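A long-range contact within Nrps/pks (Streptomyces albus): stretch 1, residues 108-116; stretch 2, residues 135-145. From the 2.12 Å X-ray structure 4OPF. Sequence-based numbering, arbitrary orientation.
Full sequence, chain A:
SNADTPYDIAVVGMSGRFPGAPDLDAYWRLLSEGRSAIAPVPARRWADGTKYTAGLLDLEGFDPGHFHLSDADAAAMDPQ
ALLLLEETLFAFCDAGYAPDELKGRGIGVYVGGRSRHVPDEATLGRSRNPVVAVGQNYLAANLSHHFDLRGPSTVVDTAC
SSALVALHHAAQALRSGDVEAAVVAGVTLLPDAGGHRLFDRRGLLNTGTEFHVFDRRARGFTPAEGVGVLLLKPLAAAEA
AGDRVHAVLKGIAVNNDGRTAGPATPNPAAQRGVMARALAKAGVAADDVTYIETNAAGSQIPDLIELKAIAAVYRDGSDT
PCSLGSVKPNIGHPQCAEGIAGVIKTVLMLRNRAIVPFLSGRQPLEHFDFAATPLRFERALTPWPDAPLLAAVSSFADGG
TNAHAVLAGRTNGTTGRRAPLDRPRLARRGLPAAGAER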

ATOM      1  N   GLY A 108      -1.415  -8.582   9.306  1.00 19.83           N
ATOM      2  CA  GLY A 108      -0.826  -7.966   8.126  1.00 20.74           C
ATOM      3  C   GLY A 108       0.605  -7.552   8.404  1.00 20.06           C
ATOM      4  O   GLY A 108       1.012  -7.408   9.560  1.00 22.51           O
ATOM      5  N   VAL A 109       1.379  -7.447   7.341  1.00 19.34           N
ATOM      6  CA  VAL A 109       2.760  -7.054   7.375  1.00 18.39           C
ATOM      7  C   VAL A 109       2.941  -5.894   6.397  1.00 19.43           C
ATOM      8  O   VAL A 109       2.637  -6.001   5.216  1.00 18.91           O
ATOM      9  CB  VAL A 109       3.643  -8.204   6.939  1.00 19.40           C
ATOM     10  CG1 VAL A 109       5.118  -7.809   6.861  1.00 19.81           C
ATOM     11  CG2 VAL A 109       3.479  -9.364   7.881  1.00 20.29           C
ATOM     12  N   TYR A 110       3.444  -4.779   6.892  1.00 18.29           N
ATOM     13  CA  TYR A 110       3.588  -3.562   6.128  1.00 18.42           C
ATOM     14  C   TYR A 110       4.982  -3.040   6.338  1.00 19.18           C
ATOM     15  O   TYR A 110       5.332  -2.648   7.458  1.00 19.16           O
ATOM     16  CB  TYR A 110       2.548  -2.524   6.599  1.00 18.73           C
ATOM     17  CG  TYR A 110       1.137  -3.067   6.475  1.00 18.59           C
ATOM     18  CD1 TYR A 110       0.437  -3.007   5.283  1.00 20.73           C
ATOM     19  CD2 TYR A 110       0.578  -3.778   7.498  1.00 18.14           C
ATOM     20  CE1 TYR A 110      -0.856  -3.544   5.175  1.00 20.56           C
ATOM     21  CE2 TYR A 110      -0.694  -4.299   7.399  1.00 18.78           C
ATOM     22  CZ  TYR A 110      -1.396  -4.191   6.236  1.00 19.91           C
ATOM     23  OH  TYR A 110      -2.661  -4.752   6.157  1.00 21.59           O
ATOM     24  N   VAL A 111       5.801  -3.068   5.291  1.00 18.96           N
ATOM     25  CA  VAL A 111       7.203  -2.721   5.423  1.00 21.02           C
ATOM     26  C   VAL A 111       7.576  -1.535   4.596  1.00 22.00           C
ATOM     27  O   VAL A 111       7.229  -1.475   3.427  1.00 23.39           O
ATOM     28  CB  VAL A 111       8.105  -3.887   4.952  1.00 22.45           C
ATOM     29  CG1 VAL A 111       9.589  -3.553   4.993  1.00 22.58           C
ATOM     30  CG2 VAL A 111       7.833  -5.100   5.816  1.00 22.45           C
ATOM     31  N   GLY A 112       8.280  -0.583   5.206  1.00 21.98           N
ATOM     32  CA  GLY A 112       8.864   0.507   4.456  1.00 22.09           C
ATOM     33  C   GLY A 112      10.312   0.179   4.186  1.00 22.74           C
ATOM     34  O   GLY A 112      11.092  -0.028   5.091  1.00 22.10           O
ATOM     35  N   GLY A 113      10.681   0.123   2.936  1.00 23.00           N
ATOM     36  CA  GLY A 113      12.005  -0.277   2.606  1.00 24.88           C
ATOM     37  C   GLY A 113      12.216  -0.386   1.116  1.00 28.59           C
ATOM     38  O   GLY A 113      11.273  -0.454   0.331  1.00 29.67           O
ATOM     39  N   ARG A 114      13.476  -0.347   0.733  1.00 32.69           N
ATOM     40  CA  ARG A 114      13.851  -0.330  -0.667  1.00 36.34           C
ATOM     41  C   ARG A 114      14.456  -1.672  -0.992  1.00 34.26           C
ATOM     42  O   ARG A 114      15.454  -2.068  -0.425  1.00 32.67           O
ATOM     43  CB  ARG A 114      14.889   0.783  -0.946  1.00 41.57           C
ATOM     44  CG  ARG A 114      15.377   0.830  -2.408  1.00 48.63           C
ATOM     45  CD  ARG A 114      16.007   2.177  -2.777  1.00 57.19           C
ATOM     46  NE  ARG A 114      14.995   3.273  -2.718  1.00 65.79           N
ATOM     47  CZ  ARG A 114      14.895   4.213  -1.761  1.00 71.63           C
ATOM     48  NH1 ARG A 114      15.734   4.253  -0.712  1.00 71.75           N
ATOM     49  NH2 ARG A 114      13.920   5.130  -1.832  1.00 73.18           N
ATOM     50  N   SER A 115      13.823  -2.345  -1.914  1.00 36.78           N
ATOM     51  CA  SER A 115      14.158  -3.667  -2.326  1.00 45.27           C
ATOM     52  C   SER A 115      15.318  -3.552  -3.269  1.00 50.35           C
ATOM     53  O   SER A 115      15.441  -2.562  -3.977  1.00 49.16           O
ATOM     54  CB  SER A 115      12.967  -4.243  -3.079  1.00 50.11           C
ATOM     55  OG  SER A 115      11.773  -4.042  -2.301  1.00 57.14           O
ATOM     56  N   ARG A 116      16.173  -4.547  -3.275  1.00 52.11           N
ATOM     57  CA  ARG A 116      17.315  -4.551  -4.199  1.00 64.35           C
ATOM     58  C   ARG A 116      17.156  -5.670  -5.213  1.00 61.94           C
ATOM     59  O   ARG A 116      16.032  -5.912  -5.666  1.00 62.29           O
ATOM     60  CB  ARG A 116      18.653  -4.597  -3.434  1.00 71.56           C
ATOM     61  CG  ARG A 116      18.899  -5.793  -2.527  1.00 74.43           C
ATOM     62  CD  ARG A 116      19.357  -7.066  -3.260  1.00 80.24           C
ATOM     63  NE  ARG A 116      20.503  -7.698  -2.577  1.00 81.08           N
ATOM     64  CZ  ARG A 116      20.813  -9.001  -2.588  1.00 79.80           C
ATOM     65  NH1 ARG A 116      21.877  -9.425  -1.914  1.00 81.93           N
ATOM     66  NH2 ARG A 116      20.074  -9.895  -3.240  1.00 78.27           N
ATOM     67  N   GLY A 135      10.055 -11.071  -4.500  1.00 68.37           N
ATOM     68  CA  GLY A 135       9.901 -10.492  -5.830  1.00 76.80           C
ATOM     69  C   GLY A 135       9.472  -9.033  -5.752  1.00 78.00           C
ATOM     70  O   GLY A 135       8.367  -8.688  -6.146  1.00 88.76           O
ATOM     71  N   GLN A 136      10.348  -8.178  -5.228  1.00 74.33           N
ATOM     72  CA  GLN A 136      10.035  -6.760  -4.871  1.00 69.57           C
ATOM     73  C   GLN A 136       9.137  -6.597  -3.659  1.00 56.79           C
ATOM     74  O   GLN A 136       9.088  -5.500  -3.039  1.00 54.54           O
ATOM     75  CB  GLN A 136       9.453  -5.969  -6.045  1.00 75.96           C
ATOM     76  CG  GLN A 136      10.472  -5.681  -7.144  1.00 87.74           C
ATOM     77  CD  GLN A 136      11.560  -6.745  -7.233  1.00 90.96           C
ATOM     78  OE1 GLN A 136      12.578  -6.667  -6.528  1.00 94.43           O
ATOM     79  NE2 GLN A 136      11.341  -7.759  -8.075  1.00 92.14           N
ATOM     80  N   ASN A 137       8.409  -7.664  -3.328  1.00 43.89           N
ATOM     81  CA  ASN A 137       7.602  -7.666  -2.123  1.00 39.28           C
ATOM     82  C   ASN A 137       8.282  -8.509  -1.078  1.00 32.04           C
ATOM     83  O   ASN A 137       7.691  -8.663   0.001  1.00 26.66           O
ATOM     84  CB  ASN A 137       6.198  -8.222  -2.448  1.00 40.51           C
ATOM     85  CG  ASN A 137       5.123  -7.667  -1.548  1.00 44.36           C
ATOM     86  OD1 ASN A 137       4.943  -6.414  -1.431  1.00 44.70           O
ATOM     87  ND2 ASN A 137       4.333  -8.595  -0.931  1.00 46.69           N
ATOM     88  N   TYR A 138       9.495  -9.054  -1.392  1.00 28.74           N
ATOM     89  CA  TYR A 138      10.130 -10.083  -0.556  1.00 29.54           C
ATOM     90  C   TYR A 138      10.351  -9.590   0.884  1.00 27.29           C
ATOM     91  O   TYR A 138      10.289 -10.374   1.805  1.00 26.36           O
ATOM     92  CB  TYR A 138      11.461 -10.609  -1.159  1.00 33.71           C
ATOM     93  CG  TYR A 138      12.534  -9.529  -1.220  1.00 36.58           C
ATOM     94  CD1 TYR A 138      13.325  -9.236  -0.117  1.00 35.24           C
ATOM     95  CD2 TYR A 138      12.746  -8.805  -2.370  1.00 39.35           C
ATOM     96  CE1 TYR A 138      14.310  -8.263  -0.177  1.00 36.45           C
ATOM     97  CE2 TYR A 138      13.710  -7.799  -2.426  1.00 41.95           C
ATOM     98  CZ  TYR A 138      14.474  -7.521  -1.315  1.00 39.43           C
ATOM     99  OH  TYR A 138      15.442  -6.537  -1.375  1.00 39.37           O
ATOM    100  N   LEU A 139      10.579  -8.283   1.102  1.00 24.36           N
ATOM    101  CA  LEU A 139      10.827  -7.807   2.444  1.00 24.48           C
ATOM    102  C   LEU A 139       9.634  -8.121   3.365  1.00 24.74           C
ATOM    103  O   LEU A 139       9.868  -8.493   4.537  1.00 24.88           O
ATOM    104  CB  LEU A 139      11.139  -6.288   2.495  1.00 25.40           C
ATOM    105  CG  LEU A 139      12.493  -5.877   1.901  1.00 27.52           C
ATOM    106  CD1 LEU A 139      12.560  -4.382   1.931  1.00 28.98           C
ATOM    107  CD2 LEU A 139      13.660  -6.421   2.716  1.00 28.74           C
ATOM    108  N   ALA A 140       8.406  -7.917   2.864  1.00 21.63           N
ATOM    109  CA  ALA A 140       7.205  -8.261   3.617  1.00 21.60           C
ATOM    110  C   ALA A 140       6.924  -9.779   3.519  1.00 21.79           C
ATOM    111  O   ALA A 140       6.617 -10.447   4.519  1.00 20.94           O
ATOM    112  CB  ALA A 140       6.018  -7.456   3.112  1.00 21.55           C
ATOM    113  N   ALA A 141       7.031 -10.333   2.333  1.00 23.05           N
ATOM    114  CA  ALA A 141       6.644 -11.757   2.084  1.00 25.16           C
ATOM    115  C   ALA A 141       7.507 -12.726   2.870  1.00 25.23           C
ATOM    116  O   ALA A 141       6.983 -13.739   3.325  1.00 24.49           O
ATOM    117  CB  ALA A 141       6.721 -12.144   0.595  1.00 26.46           C
ATOM    118  N   ASN A 142       8.789 -12.426   3.063  1.00 24.94           N
ATOM    119  CA  ASN A 142       9.602 -13.278   3.916  1.00 27.16           C
ATOM    120  C   ASN A 142       9.075 -13.371   5.305  1.00 25.60           C
ATOM    121  O   ASN A 142       9.141 -14.408   5.896  1.00 24.49           O
ATOM    122  CB  ASN A 142      11.013 -12.766   4.041  1.00 32.04           C
ATOM    123  CG  ASN A 142      11.840 -13.149   2.876  1.00 37.56           C
ATOM    124  OD1 ASN A 142      11.809 -14.288   2.461  1.00 42.67           O
ATOM    125  ND2 ASN A 142      12.599 -12.213   2.344  1.00 40.40           N
ATOM    126  N   LEU A 143       8.536 -12.271   5.830  1.00 22.92           N
ATOM    127  CA  LEU A 143       8.043 -12.271   7.171  1.00 22.56           C
ATOM    128  C   LEU A 143       6.766 -13.078   7.251  1.00 23.54           C
ATOM    129  O   LEU A 143       6.570 -13.878   8.166  1.00 22.83           O
ATOM    130  CB  LEU A 143       7.820 -10.850   7.691  1.00 22.74           C
ATOM    131  CG  LEU A 143       9.016  -9.920   7.687  1.00 23.33           C
ATOM    132  CD1 LEU A 143       8.682  -8.548   8.224  1.00 24.98           C
ATOM    133  CD2 LEU A 143      10.118 -10.493   8.514  1.00 24.98           C
ATOM    134  N   SER A 144       5.876 -12.841   6.304  1.00 22.72           N
ATOM    135  CA  SER A 144       4.609 -13.552   6.269  1.00 22.40           C
ATOM    136  C   SER A 144       4.875 -15.038   6.115  1.00 22.81           C
ATOM    137  O   SER A 144       4.164 -15.846   6.722  1.00 23.72           O
ATOM    138  CB  SER A 144       3.751 -13.070   5.114  1.00 22.27           C
ATOM    139  OG  SER A 144       3.410 -11.698   5.300  1.00 22.80           O
ATOM    140  N   HIS A 145       5.842 -15.400   5.289  1.00 22.89           N
ATOM    141  CA  HIS A 145       6.147 -16.799   5.075  1.00 26.31           C
ATOM    142  C   HIS A 145       6.744 -17.432   6.341  1.00 26.18           C
ATOM    143  O   HIS A 145       6.245 -18.439   6.817  1.00 25.10           O
ATOM    144  CB  HIS A 145       7.111 -16.976   3.895  1.00 28.23           C
ATOM    145  CG  HIS A 145       7.505 -18.390   3.657  1.00 32.38           C
ATOM    146  ND1 HIS A 145       8.679 -18.927   4.126  1.00 35.06           N
ATOM    147  CD2 HIS A 145       6.867 -19.394   3.007  1.00 35.14           C
ATOM    148  CE1 HIS A 145       8.761 -20.195   3.766  1.00 35.60           C
ATOM    149  NE2 HIS A 145       7.665 -20.500   3.094  1.00 36.43           N
TER
HETATM  150  O   HOH W   1      10.801  -6.076  -0.981  1.00 36.95           O

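A strand that packs on a helix commonly does so through alternate residues, and this contact is a compact example. Val109 and Val111 point toward the helix, while Tyr110 between them points away. The strand and helix run roughly antiparallel, at 149°, with axes 7.9 Å apart at their closest. Ala140 sits at the close point of the register, its CA 5.8 Å from Val111 CA, and its small side chain lies with CB 3.9 Å from Val109 CG1 and 4.0 Å from Val111 CG2. Larger neighbours complete the apolar centre, with Leu143 CD1 3.9 Å from Val109 CG1 and Leu139 CB 4.0 Å from Val111 CG1. Both valines have chi1 near 180°, and all these residues are buried.

Beyond Val111 the chain passes over Leu139, whose CD1 lies 4.1 Å from Gly113 C. A CB on Gly113 would point toward the helix and lie 3.1 Å from Leu139 CD1, so glycine suits the tight spot.

Polar groups take over at the edge. Arg116 N donates a nearly straight hydrogen bond to Tyr138 OH (2.8 Å), approaching near the plane of the ring. Water 1 links the stretches further: it bonds Ser115 OG at 2.6 Å, accepts from Leu139 N at 3.0 Å, and donates weakly to Gln136 O at 2.7 Å. Leu139 N, in the first turn of the helix, thereby gains a partner. In all, 485 Å² is buried.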